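Local coordinates for protein histidine acid phosphatase (Bifidobacterium longum subsp. infantis, PDB 6RXD) that probably removes phosphate groups from inositol polyphosphates such as phytate, and from 2,3-bisphosphoglycerate, as a histidine acid phosphatase of the MINPP type, at residues Q107-G110 / I111-A115; A304-D307 / L308-L311; M404-A407 / A408-L412. All coordinates share one frame; numbering follows the deposited sequence.

Interaction 1 (Q107-G110 / I111-A115); sequences QHYG and IGERA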
loop_
_atom_site.group_PDB
_atom_site.type_symbol
_atom_site.label_atom_id
_atom_site.label_comp_id
_atom_site.label_asym_id
_atom_site.label_seq_id
_atom_site.Cartn_x
_atom_site.Cartn_y
_atom_site.Cartn_z
ATOM N N GLN A 107 -8.276 10.093 -1.958
ATOM C CA GLN A 107 -8.367 8.914 -1.087
ATOM C C GLN A 107 -8.159 9.322 0.354
ATOM O O GLN A 107 -8.983 9.034 1.214
ATOM C CB GLN A 107 -7.344 7.832 -1.482
ATOM C CG GLN A 107 -7.672 7.107 -2.796
ATOM C CD GLN A 107 -6.480 6.346 -3.372
ATOM O OE1 GLN A 107 -5.332 6.570 -2.971
ATOM N NE2 GLN A 107 -6.747 5.447 -4.332
ATOM N N HIS A 108 -7.058 10.016 0.608
ATOM C CA HIS A 108 -6.724 10.414 1.969
ATOM C C HIS A 108 -7.615 11.520 2.513
ATOM O O HIS A 108 -7.943 11.531 3.700
ATOM C CB HIS A 108 -5.233 10.732 2.079
ATOM C CG HIS A 108 -4.401 9.502 2.212
ATOM N ND1 HIS A 108 -4.102 8.944 3.438
ATOM C CD2 HIS A 108 -3.889 8.665 1.281
ATOM C CE1 HIS A 108 -3.414 7.832 3.255
ATOM N NE2 HIS A 108 -3.274 7.635 1.955
ATOM N N TYR A 109 -8.034 12.432 1.647
ATOM C CA TYR A 109 -8.972 13.469 2.065
ATOM C C TYR A 109 -10.251 12.821 2.607
ATOM O O TYR A 109 -10.749 13.195 3.670
ATOM C CB TYR A 109 -9.269 14.381 0.877
ATOM C CG TYR A 109 -10.111 15.594 1.221
ATOM C CD1 TYR A 109 -9.515 16.823 1.479
ATOM C CD2 TYR A 109 -11.498 15.506 1.278
ATOM C CE1 TYR A 109 -10.275 17.932 1.786
ATOM C CE2 TYR A 109 -12.270 16.612 1.590
ATOM C CZ TYR A 109 -11.649 17.820 1.844
ATOM O OH TYR A 109 -12.411 18.926 2.147
ATOM N N GLY A 110 -10.765 11.823 1.891
ATOM C CA GLY A 110 -11.991 11.161 2.307
ATOM C C GLY A 110 -11.812 10.344 3.571
ATOM O O GLY A 110 -12.667 10.344 4.454
ATOM N N ILE A 111 -10.693 9.638 3.664
ATOM C CA ILE A 111 -10.411 8.852 4.863
ATOM C C ILE A 111 -10.358 9.777 6.090
ATOM O O ILE A 111 -10.905 9.444 7.149
ATOM C CB ILE A 111 -9.110 8.039 4.724
ATOM C CG1 ILE A 111 -9.253 6.995 3.607
ATOM C CG2 ILE A 111 -8.791 7.318 6.043
ATOM C CD1 ILE A 111 -7.922 6.317 3.208
ATOM N N GLY A 112 -9.725 10.939 5.933
ATOM C CA GLY A 112 -9.653 11.937 6.999
ATOM C C GLY A 112 -10.998 12.526 7.394
ATOM O O GLY A 112 -11.291 12.653 8.590
ATOM N N GLU A 113 -11.809 12.899 6.403
ATOM C CA GLU A 113 -13.180 13.356 6.666
ATOM C C GLU A 113 -13.933 12.335 7.505
ATOM O O GLU A 113 -14.566 12.676 8.506
ATOM C CB GLU A 113 -13.984 13.497 5.372
ATOM C CG GLU A 113 -13.587 14.557 4.394
ATOM C CD GLU A 113 -14.601 14.641 3.259
ATOM O OE1 GLU A 113 -14.817 13.619 2.569
ATOM O OE2 GLU A 113 -15.207 15.718 3.081
ATOM N N ARG A 114 -13.893 11.076 7.075
ATOM C CA ARG A 114 -14.670 10.037 7.741
ATOM C C ARG A 114 -14.081 9.630 9.094
ATOM O O ARG A 114 -14.800 9.136 9.963
ATOM C CB ARG A 114 -14.837 8.816 6.823
ATOM C CG ARG A 114 -15.588 9.142 5.536
ATOM C CD ARG A 114 -15.850 7.900 4.692
ATOM N NE ARG A 114 -14.604 7.301 4.206
ATOM C CZ ARG A 114 -14.007 7.639 3.064
ATOM N NH1 ARG A 114 -14.531 8.570 2.276
ATOM N NH2 ARG A 114 -12.878 7.051 2.705
ATOM N N ALA A 115 -12.781 9.839 9.280
ATOM C CA ALA A 115 -12.180 9.597 10.587
ATOM C C ALA A 115 -12.760 10.561 11.625
ATOM O O ALA A 115 -13.082 10.159 12.749
ATOM C CB ALA A 115 -10.651 9.702 10.529
HETATM O O HOH W 1 -11.404 8.054 0.497
#

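Interaction 2 (A304-D307 / L308-L311); sequences AAMD and LYNL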
loop_
_atom_site.group_PDB
_atom_site.type_symbol
_atom_site.label_atom_id
_atom_site.label_comp_id
_atom_site.label_asym_id
_atom_site.label_seq_id
_atom_site.Cartn_x
_atom_site.Cartn_y
_atom_site.Cartn_z
ATOM N N ALA A 304 7.971 -6.896 -22.260
ATOM C CA ALA A 304 7.077 -5.918 -22.877
ATOM C C ALA A 304 5.666 -6.008 -22.310
ATOM O O ALA A 304 5.044 -4.980 -22.017
ATOM C CB ALA A 304 7.060 -6.072 -24.400
ATOM N N ALA A 305 5.162 -7.229 -22.131
ATOM C CA ALA A 305 3.805 -7.413 -21.622
ATOM C C ALA A 305 3.691 -6.946 -20.173
ATOM O O ALA A 305 2.699 -6.310 -19.794
ATOM C CB ALA A 305 3.358 -8.880 -21.760
ATOM N N MET A 306 4.690 -7.269 -19.352
ATOM C CA MET A 306 4.649 -6.831 -17.965
ATOM C C MET A 306 4.780 -5.317 -17.876
ATOM O O MET A 306 4.182 -4.702 -16.998
ATOM C CB MET A 306 5.727 -7.532 -17.119
ATOM C CG MET A 306 5.449 -9.018 -16.843
ATOM S SD MET A 306 3.916 -9.349 -15.926
ATOM C CE MET A 306 4.090 -8.170 -14.591
ATOM N N ASP A 307 5.536 -4.706 -18.783
ATOM C CA ASP A 307 5.590 -3.244 -18.823
ATOM C C ASP A 307 4.228 -2.658 -19.194
ATOM O O ASP A 307 3.793 -1.667 -18.592
ATOM C CB ASP A 307 6.675 -2.746 -19.785
ATOM C CG ASP A 307 8.070 -3.031 -19.280
ATOM O OD1 ASP A 307 8.193 -3.565 -18.163
ATOM O OD2 ASP A 307 9.040 -2.718 -19.999
ATOM N N LEU A 308 3.550 -3.284 -20.152
ATOM C CA LEU A 308 2.227 -2.823 -20.575
ATOM C C LEU A 308 1.225 -3.005 -19.435
ATOM O O LEU A 308 0.388 -2.131 -19.187
ATOM C CB LEU A 308 1.752 -3.572 -21.837
ATOM C CG LEU A 308 0.445 -3.076 -22.471
ATOM C CD1 LEU A 308 0.580 -1.594 -22.783
ATOM C CD2 LEU A 308 0.164 -3.858 -23.745
ATOM N N TYR A 309 1.317 -4.136 -18.737
ATOM C CA TYR A 309 0.472 -4.361 -17.570
ATOM C C TYR A 309 0.742 -3.311 -16.497
ATOM O O TYR A 309 -0.188 -2.810 -15.865
ATOM C CB TYR A 309 0.676 -5.771 -17.009
ATOM C CG TYR A 309 -0.073 -6.006 -15.715
ATOM C CD1 TYR A 309 -1.453 -6.166 -15.709
ATOM C CD2 TYR A 309 0.598 -6.065 -14.507
ATOM C CE1 TYR A 309 -2.139 -6.375 -14.508
ATOM C CE2 TYR A 309 -0.076 -6.273 -13.326
ATOM C CZ TYR A 309 -1.439 -6.425 -13.334
ATOM O OH TYR A 309 -2.091 -6.625 -12.139
ATOM N N ASN A 310 2.009 -2.957 -16.284
ATOM C CA ASN A 310 2.311 -1.916 -15.300
ATOM C C ASN A 310 1.697 -0.565 -15.670
ATOM O O ASN A 310 1.312 0.214 -14.791
ATOM C CB ASN A 310 3.823 -1.784 -15.064
ATOM C CG ASN A 310 4.313 -2.717 -13.960
ATOM O OD1 ASN A 310 4.162 -2.421 -12.774
ATOM N ND2 ASN A 310 4.873 -3.849 -14.345
ATOM N N LEU A 311 1.598 -0.280 -16.962
ATOM C CA LEU A 311 0.961 0.975 -17.371
ATOM C C LEU A 311 -0.542 0.904 -17.149
ATOM O O LEU A 311 -1.154 1.880 -16.724
ATOM C CB LEU A 311 1.288 1.318 -18.833
ATOM C CG LEU A 311 2.761 1.625 -19.129
ATOM C CD1 LEU A 311 2.885 2.080 -20.581
ATOM C CD2 LEU A 311 3.315 2.692 -18.190
#

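Interaction 3 (M404-A407 / A408-L412); sequences MPFA and ALLGL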
loop_
_atom_site.group_PDB
_atom_site.type_symbol
_atom_site.label_atom_id
_atom_site.label_comp_id
_atom_site.label_asym_id
_atom_site.label_seq_id
_atom_site.Cartn_x
_atom_site.Cartn_y
_atom_site.Cartn_z
ATOM N N MET A 404 1.764 -4.761 4.465
ATOM C CA MET A 404 1.776 -6.197 4.183
ATOM C C MET A 404 2.233 -7.022 5.389
ATOM O O MET A 404 1.573 -7.982 5.765
ATOM C CB MET A 404 2.602 -6.511 2.931
ATOM C CG MET A 404 1.934 -6.010 1.674
ATOM S SD MET A 404 2.832 -6.465 0.184
ATOM C CE MET A 404 4.082 -5.214 0.164
ATOM N N PRO A 405 3.362 -6.661 6.010
ATOM C CA PRO A 405 3.705 -7.489 7.176
ATOM C C PRO A 405 2.788 -7.238 8.371
ATOM O O PRO A 405 2.536 -8.162 9.144
ATOM C CB PRO A 405 5.154 -7.096 7.483
ATOM C CG PRO A 405 5.332 -5.734 6.865
ATOM C CD PRO A 405 4.450 -5.744 5.628
ATOM N N PHE A 406 2.279 -6.018 8.510
ATOM C CA PHE A 406 1.373 -5.694 9.614
ATOM C C PHE A 406 0.119 -6.562 9.519
ATOM O O PHE A 406 -0.302 -7.167 10.507
ATOM C CB PHE A 406 1.026 -4.200 9.568
ATOM C CG PHE A 406 0.270 -3.691 10.777
ATOM C CD1 PHE A 406 0.739 -3.904 12.070
ATOM C CD2 PHE A 406 -0.888 -2.953 10.601
ATOM C CE1 PHE A 406 0.039 -3.395 13.175
ATOM C CE2 PHE A 406 -1.583 -2.437 11.683
ATOM C CZ PHE A 406 -1.114 -2.662 12.977
ATOM N N ALA A 407 -0.449 -6.654 8.316
ATOM C CA ALA A 407 -1.614 -7.520 8.071
ATOM C C ALA A 407 -1.330 -8.988 8.379
ATOM O O ALA A 407 -2.169 -9.687 8.941
ATOM C CB ALA A 407 -2.094 -7.370 6.620
ATOM N N ALA A 408 -0.146 -9.458 7.993
ATOM C CA ALA A 408 0.228 -10.842 8.236
ATOM C C ALA A 408 0.423 -11.097 9.730
ATOM O O ALA A 408 0.010 -12.147 10.249
ATOM C CB ALA A 408 1.491 -11.209 7.444
ATOM N N LEU A 409 1.035 -10.141 10.428
ATOM C CA LEU A 409 1.273 -10.299 11.872
ATOM C C LEU A 409 -0.048 -10.286 12.647
ATOM O O LEU A 409 -0.223 -11.050 13.600
ATOM C CB LEU A 409 2.199 -9.193 12.373
ATOM C CG LEU A 409 2.647 -9.334 13.827
ATOM C CD1 LEU A 409 3.533 -10.541 13.994
ATOM C CD2 LEU A 409 3.413 -8.063 14.192
ATOM N N LEU A 410 -0.973 -9.420 12.236
ATOM C CA LEU A 410 -2.294 -9.340 12.864
ATOM C C LEU A 410 -3.209 -10.480 12.448
ATOM O O LEU A 410 -4.219 -10.737 13.106
ATOM C CB LEU A 410 -2.994 -8.026 12.496
ATOM C CG LEU A 410 -2.617 -6.788 13.296
ATOM C CD1 LEU A 410 -3.283 -5.559 12.691
ATOM C CD2 LEU A 410 -3.064 -6.982 14.740
ATOM N N GLY A 411 -2.887 -11.137 11.339
ATOM C CA GLY A 411 -3.751 -12.199 10.839
ATOM C C GLY A 411 -5.049 -11.657 10.269
ATOM O O GLY A 411 -6.108 -12.271 10.424
ATOM N N LEU A 412 -4.959 -10.501 9.609
ATOM C CA LEU A 412 -6.112 -9.876 8.967
ATOM C C LEU A 412 -6.623 -10.743 7.819
ATOM O O LEU A 412 -5.886 -11.554 7.260
ATOM C CB LEU A 412 -5.722 -8.490 8.438
ATOM C CG LEU A 412 -5.340 -7.444 9.481
ATOM C CD1 LEU A 412 -5.071 -6.086 8.816
ATOM C CD2 LEU A 412 -6.455 -7.327 10.509
#

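Interaction 1 (Q107-G110 / I111-A115)
R114 N donates to G110 O (3.0 Å), and E113 N to Y109 O (2.9 Å). I111 N and G112 N make the same i to i+4 bonds to Q107 O and H108 O. A water adds a second link. It donates to Q107 O (2.7 Å) and accepts from R114 NH2 (2.8 Å), lying at the edge of the guanidinium, in its plane. NE forms a salt bridge with E474. R114 reaches back because its chain bends at chi3 (-65°). One guanidinium face then lies on G110 O, which sits 3.3 Å above the plane, over its centre. A CB at G110 would probably come too close to R114 NH1. With an alanine in place of R114, E474 would probably lose its cationic mate, the water this donor, and a gap would open over G110 O. Further round, E113 crosses the Y109 ring obliquely, with OE2 3.4 Å from Y109 CE2 and the planes 50° apart. I111 CG1 packs on Q107 O at 3.2 Å. This turn of helix 102-118 lies between helix 141-157, touched by H108 and Y109, and strand 445-453, touched by I111. Salt bridge, water and carbonyl together probably keep the R114 guanidinium from turning.

Interaction 2 (A304-D307 / L308-L311)
N310 turns its side chain back onto M306, one helical turn earlier. Its CB lies 3.5 Å from both M306 O and D307 O. CG comes next, 3.6 Å from M306 O. At the tip, ND2 donates to M306 O (2.9 Å) with an N-H...O angle of 149°. The first torsion, chi1 -89°, swings the amide over that carbonyl. ND2 arrives well above the carbonyl plane, 46° out of it, and not on a lone pair. The backbone N310 N donates to the same oxygen, also at 2.9 Å, from the opposite face of the plane. One residue therefore grips M306 O twice. The ND2 bond probably limits how the amide can turn. The other backbone bonds are the usual ones: L308 N to A304 O, Y309 N to A305 O and L311 N to D307 O. The M306 chain runs alongside the Y309 ring, and its bends at chi2 and chi3 bring CE to 4.1 Å from Y309 CD2. Both side chains pack on helix 339-357, and Y309 OH makes a hydrogen bond with Y9 O. L308 and A305 meet L244 of helix 235-245, while L311 meets Y55 and L59 of helix 55-69. Helix 301-317 is thus an alpha-helix packed against helices 55-69, 235-245 and 339-357, with the N310 amide folded back on the preceding turn.

Interaction 3 (M404-A407 / A408-L412)
A407 O accepts two backbone donors where helix 400-410 ends. L412 N approaches in the carbonyl plane at 3.0 Å, with an N-H...O angle of 158°. G411 N is as near, at 2.9 Å, but its bond is weak. G411 has positive phi (71°), which glycine adopts readily. It is the C-prime residue of a Schellman motif, completed by a weak bond from G411 N to A408 O. The turn folds L412 back over the last helical turn. L412 CD1 rests on A407, 3.9 Å from A407 CB, and it touches A407 CA as well. This is the apolar contact that usually accompanies a Schellman motif.

Before the cap, L409 N and L410 N bond to P405 O and F406 O, and A408 N makes a longer bond to M404 O (3.2 Å). P405 has no N-H to give to the preceding turn, and the helix kinks there.

The main side-chain contact is a CH-pi interaction. L410 CD1 sits over one face of the F406 ring, 3.8 Å from the centroid and offset toward the rim. It is nearest to F406 CZ, at 3.6 Å. F406 has CG anti to its own N (chi1 -171°), which carries the ring along the helix toward L410.

F406, L409 and L410 face helix 372-386, where the F406 ring also meets that of F378. M404 touches helix 339-357, while A407 and L412 pack on Y472 and L412 also reaches M470. This helix therefore lies between helix 372-386 and strand 467-472 of the mixed sheet.

The three contacts follow one another along the chain, on helices 102-118, 301-317 and 400-410. All belong to the histidine phosphatase fold, but none touches another. Centres of interactions 1 and 2 are about 31 Å apart, those of 2 and 3 about 29 Å, and those of 1 and 3 about 23 Å. Interactions 1 and 3 both pack on the main mixed sheet, through strands 445-453 and 467-472 respectively. Interaction 2 lies among helices instead. Helix 339-357 joins the two settings, since it meets M306 and Y309 of interaction 2 and M404 of interaction 3. The helices thus belong partly to the layers around the sheet and partly to the helical region of this enzyme.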